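PDB 3FHK: UPF0403 protein yphP from Bacillus subtilis, which acts as a dithiol bacilliredoxin of the thioredoxin superfamily, removing bacillithiol from mixed disulfides on proteins, and has protein disulfide isomerase activity. Local coordinates for residues G46-V51 with N80-F85; R64-Q69 with E134-L139. The protein carries 2 engineered substitutions. All coordinates share one frame; numbering follows the deposited sequence.

Contact 1: residues G46-V51 with N80-F85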
# COMPACT_ATOMS: atom_id res chain seq x y z
N GLY A 46 -34.30 -25.68 -18.52
CA GLY A 46 -33.73 -25.55 -19.84
C GLY A 46 -32.23 -25.42 -19.76
O GLY A 46 -31.61 -25.94 -18.83
N THR A 47 -31.63 -24.71 -20.71
CA THR A 47 -30.18 -24.62 -20.75
C THR A 47 -29.64 -23.37 -20.08
O THR A 47 -30.26 -22.31 -20.09
CB THR A 47 -29.61 -24.75 -22.17
OG1 THR A 47 -30.16 -23.73 -23.02
CG2 THR A 47 -29.95 -26.14 -22.73
N THR A 48 -28.46 -23.52 -19.48
CA THR A 48 -27.78 -22.43 -18.82
C THR A 48 -26.30 -22.41 -19.16
O THR A 48 -25.64 -23.44 -19.15
CB THR A 48 -27.93 -22.52 -17.30
OG1 THR A 48 -29.30 -22.25 -16.94
CG2 THR A 48 -27.02 -21.49 -16.62
N LEU A 49 -25.80 -21.22 -19.48
CA LEU A 49 -24.37 -20.99 -19.55
C LEU A 49 -23.93 -20.36 -18.24
O LEU A 49 -24.39 -19.28 -17.86
CB LEU A 49 -23.98 -20.08 -20.71
CG LEU A 49 -22.48 -19.80 -20.78
CD1 LEU A 49 -21.74 -21.10 -21.01
CD2 LEU A 49 -22.11 -18.76 -21.86
N VAL A 50 -23.05 -21.06 -17.53
CA VAL A 50 -22.47 -20.55 -16.31
C VAL A 50 -21.06 -20.13 -16.65
O VAL A 50 -20.30 -20.88 -17.28
CB VAL A 50 -22.44 -21.65 -15.21
CG1 VAL A 50 -21.71 -21.16 -13.96
CG2 VAL A 50 -23.88 -22.12 -14.86
N VAL A 51 -20.71 -18.91 -16.27
CA VAL A 51 -19.34 -18.46 -16.42
C VAL A 51 -18.72 -18.29 -15.05
O VAL A 51 -19.24 -17.55 -14.21
CB VAL A 51 -19.24 -17.14 -17.20
CG1 VAL A 51 -17.78 -16.66 -17.24
CG2 VAL A 51 -19.80 -17.32 -18.61
N ASN A 80 -30.67 -19.47 -20.13
CA ASN A 80 -30.18 -18.66 -19.01
C ASN A 80 -28.67 -18.44 -19.09
O ASN A 80 -27.93 -19.25 -19.66
CB ASN A 80 -30.51 -19.31 -17.67
CG ASN A 80 -31.92 -19.87 -17.63
OD1 ASN A 80 -32.89 -19.14 -17.77
ND2 ASN A 80 -32.03 -21.19 -17.44
N THR A 81 -28.23 -17.34 -18.49
CA THR A 81 -26.82 -17.00 -18.40
C THR A 81 -26.55 -16.45 -17.01
O THR A 81 -27.26 -15.55 -16.54
CB THR A 81 -26.44 -15.91 -19.40
OG1 THR A 81 -27.35 -14.83 -19.26
CG2 THR A 81 -26.49 -16.43 -20.83
N VAL A 82 -25.55 -16.98 -16.35
CA VAL A 82 -25.27 -16.55 -14.99
C VAL A 82 -23.78 -16.67 -14.73
O VAL A 82 -23.05 -17.33 -15.47
CB VAL A 82 -26.04 -17.39 -13.94
CG1 VAL A 82 -27.52 -17.47 -14.31
CG2 VAL A 82 -25.45 -18.77 -13.82
N THR A 83 -23.32 -16.01 -13.69
CA THR A 83 -21.91 -16.04 -13.41
C THR A 83 -21.65 -16.00 -11.93
O THR A 83 -22.43 -15.46 -11.15
CB THR A 83 -21.16 -14.88 -14.13
OG1 THR A 83 -19.79 -14.88 -13.72
CG2 THR A 83 -21.80 -13.53 -13.81
N VAL A 84 -20.54 -16.63 -11.55
CA VAL A 84 -20.00 -16.52 -10.22
C VAL A 84 -18.58 -16.04 -10.41
O VAL A 84 -17.92 -16.40 -11.39
CB VAL A 84 -20.02 -17.87 -9.49
CG1 VAL A 84 -21.44 -18.21 -9.03
CG2 VAL A 84 -19.47 -18.96 -10.40
N PHE A 85 -18.10 -15.23 -9.47
CA PHE A 85 -16.80 -14.61 -9.58
C PHE A 85 -15.79 -15.27 -8.65
O PHE A 85 -15.73 -14.96 -7.47
CB PHE A 85 -16.88 -13.12 -9.28
CG PHE A 85 -15.82 -12.31 -9.97
CD1 PHE A 85 -14.49 -12.60 -9.78
CD2 PHE A 85 -16.16 -11.28 -10.82
CE1 PHE A 85 -13.50 -11.87 -10.42
CE2 PHE A 85 -15.18 -10.55 -11.47
CZ PHE A 85 -13.85 -10.85 -11.26
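The two parallel strands of a beta-alpha-beta unit, 47-53 and 80-85 with helix 57-73 as the connection, meet along Thr47 to Val51 and Asn80 to Val84. The bonds follow the parallel ladder, each strand donating and accepting in turn: Asn80 N reaches Thr47 O, Leu49 N takes Asn80 O, Val82 N donates to Leu49 O at 3.0 Å, and Val51 N to Val82 O at 2.9 Å. At the start, Asn80 adds a side-chain bond. Its ND2 donates to Thr48 OG1 at 3.0 Å and 160°, with the hydroxyl oxygen only 5° from the amide plane, and a second bond to Glu45 O helps fix the rotation of the amide. Asparagine suits this place because one NH2 can serve both acceptors.

This strand pair belongs to the mixed sheet of the thioredoxin fold, where strand 47-53 runs between 80-85 and the antiparallel 109-114. Thr48, Val50, Asn80 and Val82 line one face, on which Phe40 of helix 34-43 touches Thr48, Asn80 and Val82. Here the branched valines press methyl on methyl, Val50 CG2 lying 3.8 Å from Val82 CG2. The other face carries Leu49, Val51, Thr81 and Thr83. Thr83 has OG1 anti to its backbone N (chi1 174°), which brings the hydroxyl back to the neighbouring strand, and OG1 donates to Val51 O at 2.8 Å. The same carbonyl oxygen accepts Val84 N at 3.1 Å, so two donors grip it, and threonine suits the place because its buried hydroxyl finds a backbone acceptor on the next strand.

Contact 2: residues R64-Q69 with E134-L139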
# COMPACT_ATOMS: atom_id res chain seq x y z
N ARG A 64 -14.45 -13.92 -20.88
CA ARG A 64 -15.59 -13.00 -20.88
C ARG A 64 -16.02 -12.60 -22.29
O ARG A 64 -17.20 -12.70 -22.64
CB ARG A 64 -15.31 -11.76 -20.00
CG ARG A 64 -15.25 -12.09 -18.51
CD ARG A 64 -15.44 -10.84 -17.64
NE ARG A 64 -14.34 -9.90 -17.82
CZ ARG A 64 -13.22 -9.89 -17.11
NH1 ARG A 64 -13.06 -10.77 -16.14
NH2 ARG A 64 -12.27 -9.00 -17.36
N PRO A 65 -15.06 -12.18 -23.13
CA PRO A 65 -15.44 -11.76 -24.49
C PRO A 65 -16.07 -12.92 -25.27
O PRO A 65 -17.06 -12.72 -25.99
CB PRO A 65 -14.11 -11.34 -25.13
CG PRO A 65 -13.16 -11.12 -23.97
CD PRO A 65 -13.63 -11.97 -22.84
N ALA A 66 -15.51 -14.12 -25.12
CA ALA A 66 -16.00 -15.28 -25.87
C ALA A 66 -17.41 -15.65 -25.44
O ALA A 66 -18.26 -15.96 -26.27
CB ALA A 66 -15.07 -16.47 -25.69
N ALA A 67 -17.65 -15.62 -24.13
CA ALA A 67 -18.93 -16.00 -23.57
C ALA A 67 -20.04 -15.06 -24.03
O ALA A 67 -21.12 -15.50 -24.42
CB ALA A 67 -18.85 -16.01 -22.05
N THR A 68 -19.78 -13.76 -23.96
CA THR A 68 -20.81 -12.78 -24.28
C THR A 68 -21.09 -12.71 -25.78
O THR A 68 -22.22 -12.49 -26.20
CB THR A 68 -20.47 -11.37 -23.71
OG1 THR A 68 -19.29 -10.85 -24.33
CG2 THR A 68 -20.27 -11.45 -22.20
N GLN A 69 -20.04 -12.92 -26.58
CA GLN A 69 -20.18 -12.89 -28.03
C GLN A 69 -20.85 -14.15 -28.57
O GLN A 69 -21.69 -14.08 -29.47
CB GLN A 69 -18.83 -12.64 -28.71
CG GLN A 69 -18.33 -11.20 -28.54
CD GLN A 69 -16.84 -11.03 -28.85
OE1 GLN A 69 -16.15 -10.26 -28.18
NE2 GLN A 69 -16.36 -11.74 -29.86
N GLU A 134 -11.25 -20.04 -31.49
CA GLU A 134 -11.30 -21.42 -31.01
C GLU A 134 -12.33 -21.55 -29.89
O GLU A 134 -13.13 -22.47 -29.87
CB GLU A 134 -9.94 -21.89 -30.49
CG GLU A 134 -8.81 -21.94 -31.53
CD GLU A 134 -7.45 -22.30 -30.91
OE1 GLU A 134 -7.41 -22.85 -29.79
OE2 GLU A 134 -6.41 -22.04 -31.56
N ILE A 135 -12.30 -20.61 -28.96
CA ILE A 135 -13.14 -20.72 -27.78
C ILE A 135 -14.61 -20.49 -28.11
O ILE A 135 -15.48 -21.19 -27.59
CB ILE A 135 -12.67 -19.78 -26.66
CG1 ILE A 135 -11.16 -19.91 -26.49
CG2 ILE A 135 -13.39 -20.10 -25.35
CD1 ILE A 135 -10.62 -19.28 -25.23
N MET A 136 -14.90 -19.53 -28.97
CA MET A 136 -16.27 -19.27 -29.36
C MET A 136 -16.84 -20.44 -30.17
O MET A 136 -18.01 -20.80 -30.01
CB MET A 136 -16.38 -17.96 -30.14
CG MET A 136 -17.09 -16.85 -29.37
SD MET A 136 -17.18 -15.37 -30.36
CE MET A 136 -15.45 -15.25 -30.79
N LYS A 137 -16.01 -21.03 -31.02
CA LYS A 137 -16.39 -22.22 -31.78
C LYS A 137 -16.69 -23.36 -30.81
O LYS A 137 -17.57 -24.19 -31.06
CB LYS A 137 -15.26 -22.62 -32.74
CG LYS A 137 -15.60 -23.80 -33.65
N ASN A 138 -15.95 -23.39 -29.71
CA ASN A 138 -16.18 -24.37 -28.65
C ASN A 138 -17.58 -24.17 -28.07
O ASN A 138 -18.38 -25.10 -28.02
CB ASN A 138 -15.11 -24.21 -27.57
CG ASN A 138 -15.19 -25.29 -26.50
OD1 ASN A 138 -16.24 -25.90 -26.28
ND2 ASN A 138 -14.07 -25.53 -25.82
N LEU A 139 -17.86 -22.95 -27.63
CA LEU A 139 -19.16 -22.61 -27.05
C LEU A 139 -20.31 -22.86 -28.02
O LEU A 139 -21.30 -23.49 -27.67
CB LEU A 139 -19.18 -21.15 -26.62
CG LEU A 139 -18.60 -20.83 -25.25
CD1 LEU A 139 -18.41 -19.34 -25.05
CD2 LEU A 139 -19.50 -21.40 -24.16
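The flat carboxamide of Gln69 has the thioether of Met136 at its nitrogen end, approaching obliquely on one side of the amide plane: NE2 lies 3.8 Å from Met136 SD, with Met136 CE similarly close. The second flat group is the peptide that follows Ala66. Over one of its faces stands a methyl of Leu139, with CD1 3.6 Å from Ala66 O and 3.7 Å from Ala67 CA, while Met136 CG approaches the carbonyl oxygen more from beside the group, at 3.4 Å from Ala66 O. That close approach goes with a chi1 of -110° in Met136, well away from a staggered value.

The two helices, 57-73 and 132-146, lie against the sheet of the thioredoxin fold and run in broadly similar directions, their segments inclined by 40° with axes 9.0 Å apart. Alanine suits the crossing: with a single methyl directed at the other helix, Ala66 lets its CA come within 5.3 Å of Met136 CA. Its CB meets Ile135 CG2 at 4.0 Å, and the branched Ile135 also touches Leu62, one turn earlier than Ala66 on helix 57-73 and so nearer the CXC motif. Leu139, one turn on from Ile135, suits its place because its branched end can send CD1 over the Ala66 peptide and CD2 toward Leu49 of the sheet.

Beside these apolar contacts, Met136 SD rests 3.6 Å from Gln69 CB, the flexible, polarisable thioether crossing both the CB and the amide nitrogen end of the glutamine. An alanine in place of Met136 would probably open a gap beside Ala66 O and leave the Gln69 amide freer to turn. Met132, a turn earlier on its helix, touches both Ala66 and Gln69.

In the fold
The centres of contacts 1 and 2 are 13 Å apart, and the two meet directly. Leu49 and Val51, on one face of the strand pair, pack on Leu139 and Ala67, so both helices of contact 2 sit against that face. Along the chain the segments alternate: 46-51, 64-69, 80-85, 134-139. Helix 57-73 is thus both the connection between the strands of contact 1 and a partner in contact 2, whereas helix 132-146 arrives from the end of the chain. The CXC motif, with nucleophiles Cys56 and Cys58, lies between strand 47-53 and segment 64-69, at the start of helix 57-73, so contact 1 uses the strand that leads into the redox site and contact 2 the helix that follows it.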